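PDB 6X42: serine repeat antigen 5 from Plasmodium falciparum, which is of uncertain function but has a papain-like cysteine protease fold and occurs as a pseudo-zymogen, probably a pseudoenzyme, in the malaria parasite. Local coordinates for residues Trp54-Lys59 and Pro99-Ile105; Ile65-Tyr71 and Val279-Asn284. All coordinates share one frame; numbering follows the deposited sequence. Where two conformers were deposited one is given.

Helix 53-68 links the two contacts, carrying contact 1 on its N-terminal half and contact 2 at its C-terminal end. Their centres lie 18 Å apart, and their nearest atoms stay about 5 Å from each other without touching. Contact 1 is buried, its centre about 9 Å from the centre of the chain, and joins the helix to helix 99-109, whereas contact 2 sits at the surface, where the chain leaves strand 273-280. Along the sequence the segments alternate: 54-59, 65-71, 99-105, then 279-284. One long helix of the papain-like fold is thus packed early against a helical neighbour and, at its far end, against the last modelled residues.

Contact 1: residues Trp54-Lys59 and Pro99-Ile105; sequences WIFASK and PMEFLQI
A chi1 of -179° swings the phenyl ring of F102 away from its own backbone N and across to S58, while W54 sets its CG between the backbone N and the carbonyl carbon (chi1 63°), bringing the six-membered end of its indole beside F102 and I105. The phenyl ring is a knob in a hole formed by W54, I55, S58 and K59. CB of S58 stands almost centrally over one ring face, 3.5 Å from the centroid of the F102 ring, a clear CH-pi contact. CZ at the far end of F102 comes 3.7 Å from N of K59, and CE1 of F102 is 4.3 Å from CG2 of I55.

The tryptophan uses its rim. CZ3 of W54 is 4.1 Å from CB of F102, and CD1 of I105 meets CH2 of W54 at the indole edge, the two side chains crossing nearly at right angles. CG1 of I55, from the same helix, lies over the centre of one indole face.

The buried hydroxyl of S58 is satisfied locally: OG donates to O of W54 at 2.7 Å, an oxygen that also accepts from N of S58. Without needing a polar partner on the other helix, OG packs against CB of P99 at 3.7 Å. Beyond the pair, I190 and F277 of the sheet also touch S58.

The short segments cross at -70°, with F102 as their single knob, within the predominantly helical domain of a papain-like fold, where helix 53-68 is the long central helix, as in papain-like proteases.

Contact 2: residues Ile65-Tyr71 and Val279-Asn284; sequences IRCMKGY and VDLPMN
This is a surface contact in which L281 to N284, the tail that follows strand 273-280, passes over K69, G70 and Y71, the turn that follows helix 53-68. Three hydrogen bonds, all accepted by backbone carbonyls, hold the tail there. N of N284 donates to O of K69 at 2.9 Å, nearly straight at 173°. ND2 of the same asparagine reaches O of G70 at 3.0 Å; that oxygen lies in the plane of the side-chain amide, whereas the donor stands above the carbonyl plane. From the other direction, OH of Y71 gives its proton to O of P282 at 2.7 Å, again from above the carbonyl plane.

Y71 is the flat centrepiece. N284, whose chi1 of -171° extends the side chain away from the backbone N, lays CB over the middle of one phenol face, 3.7 Å from the centroid of the Y71 ring, and its amide stacks only 11° from the ring plane. The guanidinium of R66 lies over the opposite face, displaced toward the rim, so the phenol is sandwiched between the two side chains. CD2 of L281 fills the angle between helix and tyrosine, 3.7 Å from both CE1 of Y71 and CG of R66. M283 folds back at the periphery to rest its sulfur closely on the aliphatic part of K69. Deeper in, CG2 of I65 meets CG2 of V279 at 4.1 Å, while the disulfide from C67 to C38 ties the same helical turn elsewhere.

The helix terminus receiving the tail is a Schellman motif: G70, at positive phi, is its C-prime residue, and N of Y71 returns to O of R66 while N of G70 bonds to O of C67.

Contact 1: residues Trp54-Lys59 and Pro99-Ile105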
ATOM      1  N   TRP A  54      -5.625   5.830  -2.722  1.00 12.80           N
ATOM      2  CA  TRP A  54      -5.028   6.217  -1.446  1.00 13.27           C
ATOM      3  C   TRP A  54      -5.653   5.424  -0.302  1.00 13.40           C
ATOM      4  O   TRP A  54      -4.971   5.073   0.667  1.00 14.67           O
ATOM      5  CB  TRP A  54      -5.162   7.723  -1.229  1.00 13.91           C
ATOM      6  CG  TRP A  54      -6.570   8.255  -1.122  1.00 13.73           C
ATOM      7  CD1 TRP A  54      -7.444   8.458  -2.148  1.00 14.31           C
ATOM      8  CD2 TRP A  54      -7.241   8.648   0.066  1.00 13.83           C
ATOM      9  NE1 TRP A  54      -8.624   8.966  -1.661  1.00 14.62           N
ATOM     10  CE2 TRP A  54      -8.523   9.091  -0.306  1.00 14.22           C
ATOM     11  CE3 TRP A  54      -6.883   8.686   1.416  1.00 17.32           C
ATOM     12  CZ2 TRP A  54      -9.446   9.574   0.617  1.00 15.89           C
ATOM     13  CZ3 TRP A  54      -7.806   9.146   2.331  1.00 16.98           C
ATOM     14  CH2 TRP A  54      -9.073   9.585   1.924  1.00 17.02           C
ATOM     15  N   ILE A  55      -6.953   5.137  -0.401  1.00 12.88           N
ATOM     16  CA  ILE A  55      -7.657   4.365   0.619  1.00 12.98           C
ATOM     17  C   ILE A  55      -7.290   2.887   0.530  1.00 12.59           C
ATOM     18  O   ILE A  55      -6.991   2.243   1.538  1.00 13.47           O
ATOM     19  CB  ILE A  55      -9.180   4.550   0.494  1.00 13.08           C
ATOM     20  CG1 ILE A  55      -9.579   6.015   0.493  1.00 14.58           C
ATOM     21  CG2 ILE A  55      -9.869   3.806   1.645  1.00 14.92           C
ATOM     22  CD1 ILE A  55     -11.093   6.239   0.268  1.00 14.51           C
ATOM     23  N   PHE A  56      -7.339   2.312  -0.670  1.00 12.51           N
ATOM     24  CA  PHE A  56      -7.037   0.891  -0.823  1.00 12.10           C
ATOM     25  C   PHE A  56      -5.618   0.561  -0.384  1.00 11.96           C
ATOM     26  O   PHE A  56      -5.393  -0.420   0.332  1.00 13.04           O
ATOM     27  CB  PHE A  56      -7.320   0.436  -2.269  1.00 13.20           C
ATOM     28  CG  PHE A  56      -8.804   0.317  -2.560  1.00 13.03           C
ATOM     29  CD1 PHE A  56      -9.522   1.391  -3.072  1.00 13.33           C
ATOM     30  CD2 PHE A  56      -9.490  -0.831  -2.248  1.00 13.81           C
ATOM     31  CE1 PHE A  56     -10.889   1.308  -3.270  1.00 13.59           C
ATOM     32  CE2 PHE A  56     -10.856  -0.926  -2.458  1.00 13.96           C
ATOM     33  CZ  PHE A  56     -11.557   0.159  -2.963  1.00 13.47           C
ATOM     34  N   ALA A  57      -4.644   1.372  -0.793  1.00 11.83           N
ATOM     35  CA  ALA A  57      -3.262   1.060  -0.432  1.00 12.09           C
ATOM     36  C   ALA A  57      -3.010   1.275   1.061  1.00 12.26           C
ATOM     37  O   ALA A  57      -2.279   0.508   1.710  1.00 12.38           O
ATOM     38  CB  ALA A  57      -2.310   1.903  -1.268  1.00 12.56           C
ATOM     39  N   SER A  58      -3.598   2.328   1.624  1.00 12.17           N
ATOM     40  CA  SER A  58      -3.408   2.602   3.041  1.00 12.71           C
ATOM     41  C   SER A  58      -4.070   1.533   3.892  1.00 13.01           C
ATOM     42  O   SER A  58      -3.492   1.062   4.879  1.00 14.34           O
ATOM     43  CB  SER A  58      -3.961   3.980   3.398  1.00 13.13           C
ATOM     44  OG  SER A  58      -3.237   5.038   2.801  1.00 14.12           O
ATOM     45  N   LYS A  59      -5.288   1.133   3.530  1.00 13.17           N
ATOM     46  CA  LYS A  59      -5.984   0.128   4.324  1.00 13.44           C
ATOM     47  C   LYS A  59      -5.312  -1.235   4.195  1.00 13.89           C
ATOM     48  O   LYS A  59      -5.273  -2.008   5.163  1.00 14.57           O
ATOM     49  CB  LYS A  59      -7.478   0.070   3.982  1.00 14.11           C
ATOM     50  CG  LYS A  59      -7.842  -0.842   2.826  1.00 14.59           C
ATOM     51  CD  LYS A  59      -9.326  -0.727   2.431  1.00 14.69           C
ATOM     52  CE  LYS A  59      -9.722  -1.766   1.420  1.00 15.40           C
ATOM     53  NZ  LYS A  59     -10.008  -3.077   2.061  1.00 15.34           N
ATOM     54  N   PRO A  99      -2.100   9.204   2.194  1.00 15.50           N
ATOM     55  CA  PRO A  99      -2.023   8.401   3.424  1.00 15.91           C
ATOM     56  C   PRO A  99      -2.066   9.229   4.687  1.00 17.14           C
ATOM     57  O   PRO A  99      -2.580   8.760   5.705  1.00 17.44           O
ATOM     58  CB  PRO A  99      -0.693   7.645   3.278  1.00 17.09           C
ATOM     59  CG  PRO A  99      -0.507   7.565   1.804  1.00 15.73           C
ATOM     60  CD  PRO A  99      -1.019   8.874   1.257  1.00 15.45           C
ATOM     61  N   MET A 100      -1.540  10.454   4.640  1.00 17.70           N
ATOM     62  CA  MET A 100      -1.660  11.367   5.772  1.00 18.84           C
ATOM     63  C   MET A 100      -3.120  11.606   6.123  1.00 18.71           C
ATOM     64  O   MET A 100      -3.491  11.598   7.305  1.00 20.05           O
ATOM     65  CB  MET A 100      -0.932  12.671   5.423  0.59 20.18           C
ATOM     66  CG  MET A 100       0.528  12.478   4.906  0.59 20.40           C
ATOM     67  SD  MET A 100       0.846  12.021   3.148  0.59 19.01           S
ATOM     68  CE  MET A 100       2.322  11.032   3.336  0.59 20.54           C
ATOM     69  N   GLU A 101      -3.964  11.852   5.120  1.00 19.53           N
ATOM     70  CA  GLU A 101      -5.362  12.090   5.456  1.00 19.48           C
ATOM     71  C   GLU A 101      -6.026  10.810   5.955  1.00 17.46           C
ATOM     72  O   GLU A 101      -6.899  10.850   6.829  1.00 19.29           O
ATOM     73  CB  GLU A 101      -6.171  12.698   4.306  1.00 19.25           C
ATOM     74  CG  GLU A 101      -7.598  13.009   4.826  1.00 22.71           C
ATOM     75  CD  GLU A 101      -8.603  13.594   3.833  1.00 22.98           C
ATOM     76  OE1 GLU A 101      -8.323  13.722   2.624  1.00 22.59           O
ATOM     77  OE2 GLU A 101      -9.713  13.945   4.290  1.00 25.71           O
ATOM     78  N   PHE A 102      -5.635   9.664   5.402  1.00 17.44           N
ATOM     79  CA  PHE A 102      -6.158   8.389   5.881  1.00 15.99           C
ATOM     80  C   PHE A 102      -5.978   8.256   7.388  1.00 17.15           C
ATOM     81  O   PHE A 102      -6.917   7.902   8.116  1.00 17.62           O
ATOM     82  CB  PHE A 102      -5.479   7.258   5.112  1.00 17.65           C
ATOM     83  CG  PHE A 102      -5.948   5.898   5.488  1.00 16.42           C
ATOM     84  CD1 PHE A 102      -6.959   5.263   4.757  1.00 17.40           C
ATOM     85  CD2 PHE A 102      -5.345   5.205   6.523  1.00 18.57           C
ATOM     86  CE1 PHE A 102      -7.387   3.999   5.099  1.00 17.66           C
ATOM     87  CE2 PHE A 102      -5.765   3.936   6.858  1.00 18.53           C
ATOM     88  CZ  PHE A 102      -6.791   3.326   6.145  1.00 19.20           C
ATOM     89  N   LEU A 103      -4.779   8.550   7.885  1.00 17.53           N
ATOM     90  CA  LEU A 103      -4.574   8.453   9.323  1.00 17.74           C
ATOM     91  C   LEU A 103      -5.425   9.463  10.089  1.00 19.20           C
ATOM     92  O   LEU A 103      -5.903   9.173  11.190  1.00 21.37           O
ATOM     93  CB  LEU A 103      -3.104   8.656   9.658  1.00 19.52           C
ATOM     94  CG  LEU A 103      -2.175   7.528   9.242  1.00 19.83           C
ATOM     95  CD1 LEU A 103      -0.768   7.907   9.657  1.00 22.50           C
ATOM     96  CD2 LEU A 103      -2.543   6.202   9.861  1.00 20.25           C
ATOM     97  N   GLN A 104      -5.604  10.664   9.544  1.00 20.07           N
ATOM     98  CA  GLN A 104      -6.418  11.664  10.229  1.00 23.62           C
ATOM     99  C   GLN A 104      -7.853  11.194  10.390  1.00 23.23           C
ATOM    100  O   GLN A 104      -8.491  11.469  11.412  1.00 24.13           O
ATOM    101  CB  GLN A 104      -6.387  12.967   9.441  1.00 29.52           C
ATOM    102  CG  GLN A 104      -6.893  14.144  10.249  1.00 37.45           C
ATOM    103  CD  GLN A 104      -5.974  14.469  11.439  1.00 44.48           C
ATOM    104  OE1 GLN A 104      -4.748  14.502  11.303  1.00 46.98           O
ATOM    105  NE2 GLN A 104      -6.565  14.685  12.605  1.00 47.99           N
ATOM    106  N   ILE A 105      -8.385  10.496   9.390  1.00 21.82           N
ATOM    107  CA  ILE A 105      -9.745   9.980   9.479  1.00 22.42           C
ATOM    108  C   ILE A 105      -9.852   8.943  10.585  1.00 21.49           C
ATOM    109  O   ILE A 105     -10.808   8.959  11.377  1.00 23.55           O
ATOM    110  CB  ILE A 105     -10.168   9.421   8.107  1.00 22.14           C
ATOM    111  CG1 ILE A 105     -10.330  10.581   7.125  1.00 23.31           C
ATOM    112  CG2 ILE A 105     -11.440   8.585   8.226  1.00 22.83           C
ATOM    113  CD1 ILE A 105     -10.234  10.172   5.705  1.00 23.86           C
TER

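Contact 2: residues Ile65-Tyr71 and Val279-Asn284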
ATOM      1  N   ILE A  65      -0.358  -5.386   8.442  1.00 16.56           N
ATOM      2  CA  ILE A  65       0.117  -5.236   9.809  1.00 17.38           C
ATOM      3  C   ILE A  65      -0.712  -6.109  10.743  1.00 18.06           C
ATOM      4  O   ILE A  65      -0.166  -6.792  11.620  1.00 19.52           O
ATOM      5  CB  ILE A  65       0.103  -3.755  10.235  1.00 17.13           C
ATOM      6  CG1 ILE A  65       1.212  -2.974   9.520  1.00 16.61           C
ATOM      7  CG2 ILE A  65       0.211  -3.644  11.746  1.00 19.30           C
ATOM      8  CD1 ILE A  65       1.086  -1.464   9.589  1.00 17.47           C
ATOM      9  N   ARG A  66      -2.042  -6.107  10.567  1.00 18.45           N
ATOM     10  CA  ARG A  66      -2.912  -6.966  11.373  1.00 18.92           C
ATOM     11  C   ARG A  66      -2.580  -8.441  11.171  1.00 20.49           C
ATOM     12  O   ARG A  66      -2.511  -9.205  12.140  1.00 21.74           O
ATOM     13  CB  ARG A  66      -4.373  -6.655  11.060  1.00 19.05           C
ATOM     14  CG  ARG A  66      -4.856  -5.346  11.709  1.00 20.98           C
ATOM     15  CD  ARG A  66      -6.296  -4.989  11.344  1.00 23.93           C
ATOM     16  NE  ARG A  66      -7.200  -6.084  11.680  1.00 27.73           N
ATOM     17  CZ  ARG A  66      -7.672  -6.324  12.901  1.00 31.25           C
ATOM     18  NH1 ARG A  66      -7.361  -5.519  13.909  1.00 33.93           N
ATOM     19  NH2 ARG A  66      -8.447  -7.374  13.118  1.00 32.91           N
ATOM     20  N   CYS A  67      -2.310  -8.853   9.929  1.00 19.73           N
ATOM     21  CA  CYS A  67      -1.882 -10.227   9.681  1.00 20.53           C
ATOM     22  C   CYS A  67      -0.588 -10.546  10.424  1.00 20.98           C
ATOM     23  O   CYS A  67      -0.460 -11.610  11.043  1.00 22.70           O
ATOM     24  CB  CYS A  67      -1.670 -10.457   8.184  1.00 21.23           C
ATOM     25  SG  CYS A  67      -3.133 -10.820   7.197  1.00 21.50           S
ATOM     26  N   MET A  68       0.385  -9.639  10.374  1.00 20.79           N
ATOM     27  CA  MET A  68       1.659  -9.879  11.041  1.00 22.24           C
ATOM     28  C   MET A  68       1.487 -10.006  12.552  1.00 24.28           C
ATOM     29  O   MET A  68       2.302 -10.667  13.204  1.00 27.02           O
ATOM     30  CB  MET A  68       2.637  -8.737  10.737  1.00 22.58           C
ATOM     31  CG  MET A  68       3.185  -8.623   9.299  1.00 22.73           C
ATOM     32  SD  MET A  68       3.673 -10.144   8.465  1.00 24.75           S
ATOM     33  CE  MET A  68       5.209 -10.515   9.290  1.00 25.53           C
ATOM     34  N   LYS A  69       0.451  -9.385  13.126  1.00 25.13           N
ATOM     35  CA  LYS A  69       0.183  -9.444  14.561  1.00 28.19           C
ATOM     36  C   LYS A  69      -0.771 -10.579  14.938  1.00 28.72           C
ATOM     37  O   LYS A  69      -1.166 -10.684  16.104  1.00 29.93           O
ATOM     38  CB  LYS A  69      -0.350  -8.088  15.060  1.00 31.43           C
ATOM     39  CG  LYS A  69       0.670  -6.911  15.014  1.00 34.38           C
ATOM     40  CD  LYS A  69       2.071  -7.318  15.493  1.00 40.42           C
ATOM     41  CE  LYS A  69       3.087  -6.169  15.552  1.00 43.73           C
ATOM     42  NZ  LYS A  69       4.136  -6.325  14.502  1.00 45.18           N
ATOM     43  N   GLY A  70      -1.130 -11.435  13.987  1.00 27.99           N
ATOM     44  CA  GLY A  70      -1.883 -12.639  14.270  1.00 28.03           C
ATOM     45  C   GLY A  70      -3.385 -12.549  14.103  1.00 28.31           C
ATOM     46  O   GLY A  70      -4.093 -13.486  14.501  1.00 29.25           O
ATOM     47  N   TYR A  71      -3.896 -11.462  13.543  1.00 27.12           N
ATOM     48  CA  TYR A  71      -5.324 -11.314  13.316  1.00 27.53           C
ATOM     49  C   TYR A  71      -5.738 -11.960  11.994  1.00 27.63           C
ATOM     50  O   TYR A  71      -4.915 -12.236  11.121  1.00 28.30           O
ATOM     51  CB  TYR A  71      -5.720  -9.834  13.334  1.00 28.49           C
ATOM     52  CG  TYR A  71      -5.498  -9.188  14.683  1.00 29.28           C
ATOM     53  CD1 TYR A  71      -4.294  -8.561  14.981  1.00 29.89           C
ATOM     54  CD2 TYR A  71      -6.484  -9.222  15.664  1.00 31.74           C
ATOM     55  CE1 TYR A  71      -4.077  -7.989  16.218  1.00 31.72           C
ATOM     56  CE2 TYR A  71      -6.279  -8.647  16.899  1.00 33.63           C
ATOM     57  CZ  TYR A  71      -5.077  -8.029  17.174  1.00 34.60           C
ATOM     58  OH  TYR A  71      -4.884  -7.458  18.418  1.00 37.53           O
ATOM     59  N   VAL A 279       2.191   2.232  14.151  1.00 21.67           N
ATOM     60  CA  VAL A 279       1.044   1.919  14.995  1.00 25.59           C
ATOM     61  C   VAL A 279       1.426   0.937  16.094  1.00 28.05           C
ATOM     62  O   VAL A 279       2.352   0.135  15.955  1.00 29.42           O
ATOM     63  CB  VAL A 279      -0.130   1.364  14.169  1.00 29.27           C
ATOM     64  CG1 VAL A 279      -0.517   2.347  13.067  1.00 28.89           C
ATOM     65  CG2 VAL A 279       0.245   0.017  13.593  1.00 31.73           C
ATOM     66  N   ASP A 280       0.709   1.024  17.206  1.00 29.86           N
ATOM     67  CA  ASP A 280       0.778   0.029  18.268  1.00 32.88           C
ATOM     68  C   ASP A 280      -0.472  -0.827  18.162  1.00 35.73           C
ATOM     69  O   ASP A 280      -1.589  -0.301  18.086  1.00 36.29           O
ATOM     70  CB  ASP A 280       0.856   0.679  19.654  1.00 34.69           C
ATOM     71  CG  ASP A 280       0.802  -0.345  20.796  1.00 36.30           C
ATOM     72  N   LEU A 281      -0.280  -2.123  18.097  1.00 37.07           N
ATOM     73  CA  LEU A 281      -1.388  -3.051  18.002  1.00 40.27           C
ATOM     74  C   LEU A 281      -0.968  -4.311  18.742  1.00 42.96           C
ATOM     75  O   LEU A 281       0.026  -4.939  18.361  1.00 43.57           O
ATOM     76  CB  LEU A 281      -1.685  -3.360  16.535  1.00 41.53           C
ATOM     77  CG  LEU A 281      -2.829  -4.348  16.301  1.00 42.53           C
ATOM     78  CD1 LEU A 281      -4.164  -3.754  16.747  1.00 43.59           C
ATOM     79  CD2 LEU A 281      -2.887  -4.769  14.835  1.00 41.16           C
ATOM     80  N   PRO A 282      -1.671  -4.709  19.804  1.00 46.36           N
ATOM     81  CA  PRO A 282      -1.273  -5.926  20.523  1.00 46.35           C
ATOM     82  C   PRO A 282      -1.356  -7.155  19.629  1.00 45.55           C
ATOM     83  O   PRO A 282      -2.185  -7.233  18.717  1.00 45.58           O
ATOM     84  CB  PRO A 282      -2.268  -6.014  21.690  1.00 47.27           C
ATOM     85  CG  PRO A 282      -3.360  -5.035  21.398  1.00 48.56           C
ATOM     86  CD  PRO A 282      -2.872  -4.067  20.375  1.00 48.04           C
ATOM     87  N   MET A 283      -0.458  -8.109  19.882  1.00 45.62           N
ATOM     88  CA  MET A 283      -0.566  -9.413  19.244  1.00 45.67           C
ATOM     89  C   MET A 283      -1.907 -10.034  19.603  1.00 44.37           C
ATOM     90  O   MET A 283      -2.374  -9.925  20.741  1.00 43.60           O
ATOM     91  CB  MET A 283       0.562 -10.341  19.707  1.00 46.81           C
ATOM     92  CG  MET A 283       1.952  -9.808  19.435  1.00 48.55           C
ATOM     93  SD  MET A 283       2.360  -9.762  17.669  1.00 50.98           S
ATOM     94  CE  MET A 283       2.152 -11.467  17.163  1.00 49.36           C
ATOM     95  N   ASN A 284      -2.527 -10.679  18.626  1.00 44.98           N
ATOM     96  CA  ASN A 284      -3.828 -11.300  18.832  1.00 45.94           C
ATOM     97  C   ASN A 284      -3.744 -12.443  19.835  1.00 48.83           C
ATOM     98  O   ASN A 284      -2.939 -13.357  19.672  1.00 49.60           O
ATOM     99  CB  ASN A 284      -4.365 -11.816  17.500  1.00 44.60           C
ATOM    100  CG  ASN A 284      -5.792 -12.283  17.597  1.00 43.81           C
ATOM    101  OD1 ASN A 284      -6.505 -11.943  18.540  1.00 44.92           O
ATOM    102  ND2 ASN A 284      -6.222 -13.065  16.617  1.00 42.48           N
TER